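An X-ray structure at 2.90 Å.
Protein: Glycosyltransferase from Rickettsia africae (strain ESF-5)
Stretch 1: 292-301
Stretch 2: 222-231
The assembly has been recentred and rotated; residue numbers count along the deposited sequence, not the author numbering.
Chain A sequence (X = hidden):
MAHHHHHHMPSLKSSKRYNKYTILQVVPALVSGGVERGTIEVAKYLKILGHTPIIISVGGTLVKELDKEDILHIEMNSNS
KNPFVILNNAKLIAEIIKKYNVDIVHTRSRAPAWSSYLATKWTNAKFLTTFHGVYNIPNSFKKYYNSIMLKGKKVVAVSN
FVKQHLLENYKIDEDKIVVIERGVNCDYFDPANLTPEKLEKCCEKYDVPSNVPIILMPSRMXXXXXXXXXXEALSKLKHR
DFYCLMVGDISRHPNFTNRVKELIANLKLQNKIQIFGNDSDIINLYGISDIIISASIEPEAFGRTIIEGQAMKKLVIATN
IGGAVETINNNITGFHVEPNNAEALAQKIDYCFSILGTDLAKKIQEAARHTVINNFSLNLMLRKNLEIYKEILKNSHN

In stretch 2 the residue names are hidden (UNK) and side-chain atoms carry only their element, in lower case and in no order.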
# COMPACT_ATOMS: atom_id res chain seq x y z
N ILE A 292 9.82 11.30 8.52
CA ILE A 292 8.84 10.21 8.49
C ILE A 292 9.58 8.89 8.68
O ILE A 292 10.67 8.70 8.14
CB ILE A 292 8.04 10.20 7.17
CG1 ILE A 292 7.53 11.59 6.84
CG2 ILE A 292 6.87 9.24 7.28
CD1 ILE A 292 6.56 12.14 7.85
N ILE A 293 8.96 7.97 9.43
CA ILE A 293 9.62 6.74 9.84
C ILE A 293 8.79 5.54 9.40
O ILE A 293 7.61 5.44 9.74
CB ILE A 293 9.85 6.68 11.36
CG1 ILE A 293 10.71 7.86 11.83
CG2 ILE A 293 10.50 5.36 11.74
CD1 ILE A 293 12.14 7.83 11.34
N SER A 294 9.42 4.63 8.66
CA SER A 294 8.96 3.25 8.53
C SER A 294 10.03 2.36 9.14
O SER A 294 11.17 2.36 8.67
CB SER A 294 8.72 2.86 7.07
OG SER A 294 8.75 1.45 6.94
N ALA A 295 9.66 1.63 10.18
CA ALA A 295 10.63 0.86 10.95
C ALA A 295 10.27 -0.62 10.98
O ALA A 295 10.64 -1.33 11.92
CB ALA A 295 10.72 1.41 12.37
N SER A 296 9.56 -1.10 9.96
CA SER A 296 9.07 -2.47 9.96
C SER A 296 10.23 -3.45 10.01
O SER A 296 11.22 -3.30 9.28
CB SER A 296 8.21 -2.72 8.72
OG SER A 296 7.20 -1.73 8.59
N ILE A 297 10.11 -4.46 10.87
CA ILE A 297 11.14 -5.48 11.01
C ILE A 297 10.79 -6.76 10.27
O ILE A 297 11.61 -7.69 10.23
CB ILE A 297 11.42 -5.77 12.49
CG1 ILE A 297 10.16 -6.29 13.18
CG2 ILE A 297 11.91 -4.52 13.18
CD1 ILE A 297 10.31 -6.45 14.67
N GLU A 298 9.59 -6.84 9.68
CA GLU A 298 9.21 -7.88 8.76
C GLU A 298 8.83 -7.25 7.43
O GLU A 298 8.24 -6.16 7.41
CB GLU A 298 8.04 -8.72 9.31
CG GLU A 298 8.44 -9.62 10.48
CD GLU A 298 7.32 -10.53 10.98
OE1 GLU A 298 6.43 -10.89 10.18
OE2 GLU A 298 7.33 -10.87 12.18
N PRO A 299 9.17 -7.88 6.30
CA PRO A 299 9.10 -7.17 5.02
C PRO A 299 7.68 -6.81 4.63
O PRO A 299 6.72 -7.50 4.98
CB PRO A 299 9.70 -8.18 4.03
CG PRO A 299 9.45 -9.51 4.67
CD PRO A 299 9.57 -9.29 6.15
N GLU A 300 7.56 -5.70 3.91
CA GLU A 300 6.29 -5.24 3.38
C GLU A 300 6.37 -5.23 1.86
O GLU A 300 7.42 -4.91 1.29
CB GLU A 300 5.94 -3.85 3.89
CG GLU A 300 5.65 -3.81 5.38
CD GLU A 300 5.28 -2.43 5.87
OE1 GLU A 300 6.17 -1.54 5.89
OE2 GLU A 300 4.09 -2.24 6.21
N ALA A 301 5.26 -5.59 1.21
CA ALA A 301 5.24 -5.61 -0.24
C ALA A 301 5.59 -4.25 -0.82
O ALA A 301 6.27 -4.16 -1.85
CB ALA A 301 3.86 -6.07 -0.73
N UNK A 222 0.92 -2.49 15.25
CA UNK A 222 1.16 -3.93 15.35
C UNK A 222 2.65 -4.17 15.56
O UNK A 222 3.49 -3.30 15.32
o UNK A 222 0.80 -6.08 14.28
c UNK A 222 1.41 -4.23 12.86
c UNK A 222 0.65 -4.67 14.10
N UNK A 223 2.98 -5.37 16.04
CA UNK A 223 4.32 -5.63 16.57
C UNK A 223 5.39 -5.50 15.48
O UNK A 223 6.44 -4.90 15.71
c UNK A 223 4.39 -7.01 17.22
o UNK A 223 4.10 -8.03 16.29
N UNK A 224 5.14 -6.06 14.30
CA UNK A 224 6.16 -6.08 13.26
C UNK A 224 6.36 -4.73 12.58
O UNK A 224 7.21 -4.62 11.68
c UNK A 224 4.38 -5.07 8.30
c UNK A 224 3.28 -7.45 12.04
c UNK A 224 4.20 -6.30 10.35
c UNK A 224 4.48 -6.98 11.58
c UNK A 224 4.99 -5.63 9.41
c UNK A 224 5.83 -7.15 12.22
c UNK A 224 2.20 -5.84 9.00
c UNK A 224 2.82 -6.40 10.12
c UNK A 224 3.00 -5.18 8.10
n UNK A 224 2.28 -7.10 11.17
N UNK A 225 5.63 -3.69 12.99
CA UNK A 225 5.83 -2.36 12.41
C UNK A 225 7.07 -1.66 12.94
O UNK A 225 7.56 -0.74 12.29
c UNK A 225 4.60 -1.48 12.67
c UNK A 225 2.68 -1.51 9.32
n UNK A 225 3.05 -1.28 7.91
c UNK A 225 3.46 -1.69 11.68
c UNK A 225 3.87 -1.38 10.25
N UNK A 226 7.58 -2.07 14.11
CA UNK A 226 8.82 -1.53 14.62
C UNK A 226 8.71 -0.43 15.65
O UNK A 226 9.73 0.21 15.96
N UNK A 227 7.52 -0.19 16.20
CA UNK A 227 7.36 0.84 17.22
C UNK A 227 8.36 0.68 18.35
O UNK A 227 8.98 1.66 18.78
c UNK A 227 4.89 1.26 16.77
c UNK A 227 3.54 1.09 15.04
n UNK A 227 3.40 2.30 15.55
c UNK A 227 5.93 0.82 17.77
n UNK A 227 4.44 0.44 15.76
c UNK A 227 4.23 2.43 16.64
N UNK A 228 8.54 -0.55 18.84
CA UNK A 228 9.46 -0.78 19.95
C UNK A 228 10.89 -0.37 19.58
O UNK A 228 11.61 0.19 20.41
c UNK A 228 7.67 -2.01 22.16
c UNK A 228 9.41 -2.25 20.37
c UNK A 228 8.12 -4.26 21.14
c UNK A 228 8.07 -2.76 20.89
N UNK A 229 11.30 -0.64 18.33
CA UNK A 229 12.66 -0.29 17.91
C UNK A 229 12.83 1.22 17.86
O UNK A 229 13.88 1.75 18.26
c UNK A 229 14.41 -0.61 16.13
c UNK A 229 12.77 -2.44 16.60
c UNK A 229 12.98 -0.93 16.54
N UNK A 230 11.81 1.94 17.38
CA UNK A 230 11.89 3.40 17.34
C UNK A 230 11.94 3.99 18.74
O UNK A 230 12.65 4.98 18.98
c UNK A 230 10.57 5.49 16.50
c UNK A 230 11.83 6.14 15.96
c UNK A 230 9.36 5.90 15.68
c UNK A 230 10.71 3.96 16.55
N UNK A 231 11.19 3.42 19.68
CA UNK A 231 11.19 3.94 21.04
C UNK A 231 12.55 3.74 21.69
O UNK A 231 13.08 4.64 22.35
c UNK A 231 10.06 3.31 21.87
c UNK A 231 10.17 3.73 23.34
c UNK A 231 8.71 3.72 21.30

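Position 222 carries three side-chain atoms, a carbon bearing one oxygen and one carbon, and lies out of reach of the other stretch; the branched hydroxyl identifies Thr-222. At position 223 a single carbon is followed by one oxygen, which gives Ser-223. Its side chain makes no contact across the interface, although its backbone O lies 4.3 Å from Ile-297 CD1.

Position 224 holds one carbon leading to fused five- and six-membered rings of eight carbons and one nitrogen. The six-membered ring meets Glu-300 CG at the ring edge, near its plane. An indole is unmistakable, and the residue is Trp-224; its CZ3 is 3.4 Å from Glu-300 CG, and its CB is 3.9 Å from Glu-298 CD. No other residue of this stretch has more of its surface covered by the contact.

At position 225 four carbons run in a row to a terminal nitrogen. CA-to-CB points away from stretch 1, yet the chain bends back so that its end reaches the carboxylate of Glu-300, as expected for Lys-225. The two charges pair as a salt bridge, but the modelled 2.2 Å between Lys-225 NZ and Glu-300 OE2 is a clash, so the placement of both atoms is less sure and nothing rests on the exact distance.

Position 226 has no side-chain atoms. At phi/psi of 98/12° a CB would be jammed against the preceding carbonyl, and it would also lie 1.8 Å from Ala-295 O. This is Gly-226, the N-cap of the helix that follows.

Position 227 shows one carbon and a five-membered ring of three carbons and two nitrogens; CA-to-CB points away from stretch 1, and no side-chain atom comes near it: His-227. Position 228 has four carbons forked at the second and is out of reach, consistent with Leu-228. At 229, one carbon carries two others, CA-to-CB points toward stretch 1, and one branch carbon touches Ile-297; this is Val-229, with CG2 4.1 Å from Ile-297 CG2. Position 230 again has four carbons forked at the second, here with CA-to-CB toward stretch 1 and the end of the fork against Ile-293. It is Leu-230, whose CD2 lies 4.1 Å from Ile-293 CG2. Position 231, a carbon carrying two carbons, makes no contact and is Val-231.

The contact turns on close backbone packing. Ile-297 N donates a hydrogen bond to Trp-224 O (3.0 Å, 152°), while Gly-226 CA approaches Ala-295 O at 3.3 Å in a CA-H...O contact, an approach that the absent side chain leaves open. Around these backbone contacts, Trp-224 packs against Glu-298 and Glu-300, Lys-225 pairs with Glu-300, and the helix contributes apolar packing through Val-229 and Leu-230.

Stretch 2 222-231: TSWKGHLVLV
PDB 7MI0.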